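Local coordinates for Low molecular weight heat shock protein (Xanthomonas axonopodis pv. citri, PDB 3GLA) that probably acts as a small heat-shock chaperone of the alpha-crystallin family, binding unfolding proteins under stress to limit their aggregation, at residues V17-L22 with V89-I94. Sequence-based numbering, arbitrary orientation.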
loop_
_atom_site.group_PDB
_atom_site.type_symbol
_atom_site.label_atom_id
_atom_site.label_comp_id
_atom_site.label_asym_id
_atom_site.label_seq_id
_atom_site.Cartn_x
_atom_site.Cartn_y
_atom_site.Cartn_z
ATOM N N VAL B 17 17.589 3.935 -1.461
ATOM C CA VAL B 17 16.362 3.585 -2.118
ATOM C C VAL B 17 15.294 3.774 -1.012
ATOM O O VAL B 17 15.486 3.323 0.135
ATOM C CB VAL B 17 16.280 2.176 -2.556
ATOM C CG1 VAL B 17 14.957 1.884 -3.258
ATOM C CG2 VAL B 17 17.503 1.741 -3.541
ATOM N N LEU B 18 14.225 4.490 -1.358
ATOM C CA LEU B 18 13.134 4.593 -0.416
ATOM C C LEU B 18 11.976 3.879 -1.015
ATOM O O LEU B 18 11.686 4.019 -2.213
ATOM C CB LEU B 18 12.817 6.015 -0.194
ATOM C CG LEU B 18 11.718 6.303 0.822
ATOM C CD1 LEU B 18 12.013 7.739 1.538
ATOM C CD2 LEU B 18 10.284 6.220 0.093
ATOM N N TYR B 19 11.319 3.053 -0.201
ATOM C CA TYR B 19 10.172 2.311 -0.732
ATOM C C TYR B 19 9.010 2.779 0.110
ATOM O O TYR B 19 9.101 2.809 1.333
ATOM C CB TYR B 19 10.328 0.823 -0.447
ATOM C CG TYR B 19 11.570 0.219 -1.022
ATOM C CD1 TYR B 19 11.572 -0.300 -2.290
ATOM C CD2 TYR B 19 12.724 0.172 -0.247
ATOM C CE1 TYR B 19 12.764 -0.891 -2.821
ATOM C CE2 TYR B 19 13.844 -0.403 -0.725
ATOM C CZ TYR B 19 13.828 -0.937 -1.995
ATOM O OH TYR B 19 15.056 -1.439 -2.446
ATOM N N ALA B 20 7.954 3.296 -0.546
ATOM C CA ALA B 20 6.876 3.832 0.232
ATOM C C ALA B 20 5.618 3.080 -0.123
ATOM O O ALA B 20 5.281 2.889 -1.290
ATOM C CB ALA B 20 6.711 5.306 -0.118
ATOM N N ASP B 21 4.888 2.722 0.870
ATOM C CA ASP B 21 3.626 2.056 0.594
ATOM C C ASP B 21 2.594 3.174 0.469
ATOM O O ASP B 21 2.110 3.780 1.444
ATOM C CB ASP B 21 3.294 1.222 1.811
ATOM C CG ASP B 21 3.918 -0.166 1.724
ATOM O OD1 ASP B 21 4.602 -0.439 0.746
ATOM O OD2 ASP B 21 3.754 -0.880 2.734
ATOM N N LEU B 22 2.219 3.355 -0.797
ATOM C CA LEU B 22 1.242 4.410 -1.131
ATOM C C LEU B 22 0.134 3.795 -1.926
ATOM O O LEU B 22 -0.129 4.212 -3.048
ATOM C CB LEU B 22 1.997 5.519 -1.922
ATOM C CG LEU B 22 2.943 6.295 -0.897
ATOM C CD1 LEU B 22 3.850 7.090 -1.859
ATOM C CD2 LEU B 22 2.116 7.113 -0.003
ATOM N N VAL B 89 3.431 0.703 -4.453
ATOM C CA VAL B 89 4.672 1.005 -3.763
ATOM C C VAL B 89 5.399 1.933 -4.643
ATOM O O VAL B 89 5.550 1.748 -5.880
ATOM C CB VAL B 89 5.544 -0.275 -3.568
ATOM C CG1 VAL B 89 6.926 0.134 -3.093
ATOM C CG2 VAL B 89 4.826 -1.206 -2.620
ATOM N N LEU B 90 5.887 2.973 -4.040
ATOM C CA LEU B 90 6.717 3.910 -4.866
ATOM C C LEU B 90 8.134 3.672 -4.463
ATOM O O LEU B 90 8.417 3.626 -3.255
ATOM C CB LEU B 90 6.321 5.334 -4.488
ATOM C CG LEU B 90 7.146 6.389 -5.321
ATOM C CD1 LEU B 90 6.707 6.328 -6.736
ATOM C CD2 LEU B 90 6.850 7.775 -4.794
ATOM N N GLU B 91 9.004 3.497 -5.439
ATOM C CA GLU B 91 10.406 3.240 -5.081
ATOM C C GLU B 91 11.151 4.413 -5.579
ATOM O O GLU B 91 11.046 4.792 -6.790
ATOM C CB GLU B 91 10.797 1.989 -5.773
ATOM C CG GLU B 91 12.363 1.752 -5.559
ATOM C CD GLU B 91 12.794 0.431 -6.157
ATOM O OE1 GLU B 91 13.977 0.370 -6.544
ATOM O OE2 GLU B 91 11.981 -0.462 -6.277
ATOM N N ILE B 92 11.826 5.079 -4.673
ATOM C CA ILE B 92 12.541 6.300 -5.033
ATOM C C ILE B 92 13.991 5.948 -4.942
ATOM O O ILE B 92 14.443 5.415 -3.910
ATOM C CB ILE B 92 12.277 7.320 -4.025
ATOM C CG1 ILE B 92 10.744 7.678 -4.101
ATOM C CG2 ILE B 92 13.040 8.604 -4.393
ATOM C CD1 ILE B 92 10.326 8.629 -3.016
ATOM N N ARG B 93 14.766 6.287 -6.011
ATOM C CA ARG B 93 16.189 5.948 -5.943
ATOM C C ARG B 93 16.922 7.228 -5.944
ATOM O O ARG B 93 16.637 8.158 -6.697
ATOM C CB ARG B 93 16.623 5.108 -7.136
ATOM C CG ARG B 93 15.924 3.782 -7.156
ATOM C CD ARG B 93 16.588 2.805 -8.108
ATOM N NE ARG B 93 16.485 1.525 -7.457
ATOM C CZ ARG B 93 17.527 0.834 -7.028
ATOM N NH1 ARG B 93 17.324 -0.328 -6.406
ATOM N NH2 ARG B 93 18.769 1.283 -7.224
ATOM N N ILE B 94 17.898 7.347 -5.046
ATOM C CA ILE B 94 18.579 8.588 -4.854
ATOM C C ILE B 94 20.063 8.222 -4.970
ATOM O O ILE B 94 20.618 7.540 -4.167
ATOM C CB ILE B 94 18.381 9.156 -3.529
ATOM C CG1 ILE B 94 16.853 9.398 -3.229
ATOM C CG2 ILE B 94 19.048 10.546 -3.384
ATOM C CD1 ILE B 94 16.354 8.163 -2.355
#
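Leu-18 and Ile-92 form a hydrogen-bonded antiparallel pair, the N of each 2.7 Å from the O of the other; Ala-20 and Leu-90 repeat the pattern, with Ala-20 N 2.8 Å from Leu-90 O. The axes of the two strand segments run nearly antiparallel, at 165°. At the non-hydrogen-bonded pairs between and beside them, CA-H groups approach the same carbonyl oxygens, as from Glu-91 CA to Leu-18 O.

One face of the ladder is wholly apolar. Leu-18 CD2 lies 3.9 Å from Ile-92 CD1, the two chains side by side and pointing the same way. Ala-20 presents only a methyl here, toward Ile-41 of strand 38-45 and Val-7 of strand 7-11, while Leu-22 reaches back from beyond the strand end to set CD1 against Leu-90 CB.

The other face mixes apolar and charged groups. The two methyls of Val-17, which its branching at CB sends in different directions, meet three side chains. CG1, anti to the backbone N (chi1 -179°), meets Glu-91 CG at 3.5 Å and lies over the rim of one face of the Tyr-19 ring. CG2 sits over the centre of the Arg-93 guanidinium, 3.5 Å above its plane. Glu-91, two residues earlier on the same strand and on the same face, helps hold that guanidinium: Arg-93 NE donates in its plane to Glu-91 OE1 at 2.9 Å, a salt bridge. The extended Glu-91 chain runs beside Tyr-19, its OE2 approaching the ring obliquely, 3.6 Å from Tyr-19 CE1, with carboxylate and ring planes 57° apart. Asp-21 OD1 touches Val-89 CG2, but its main partner is Arg-45 of the second subunit, in a salt bridge, so the Asp-21 end of this face, where Tyr-19 and Val-89 also meet Arg-61 of that subunit, lies at the contact between the two chains.

In the alpha-crystallin beta-sandwich these are the central strands of one sheet, flanked by strands 7-11 and 82-86; Leu-18, Ala-20, Leu-90, Ile-92 and Ile-94 pack against strands 31-35 and 38-45 of the other.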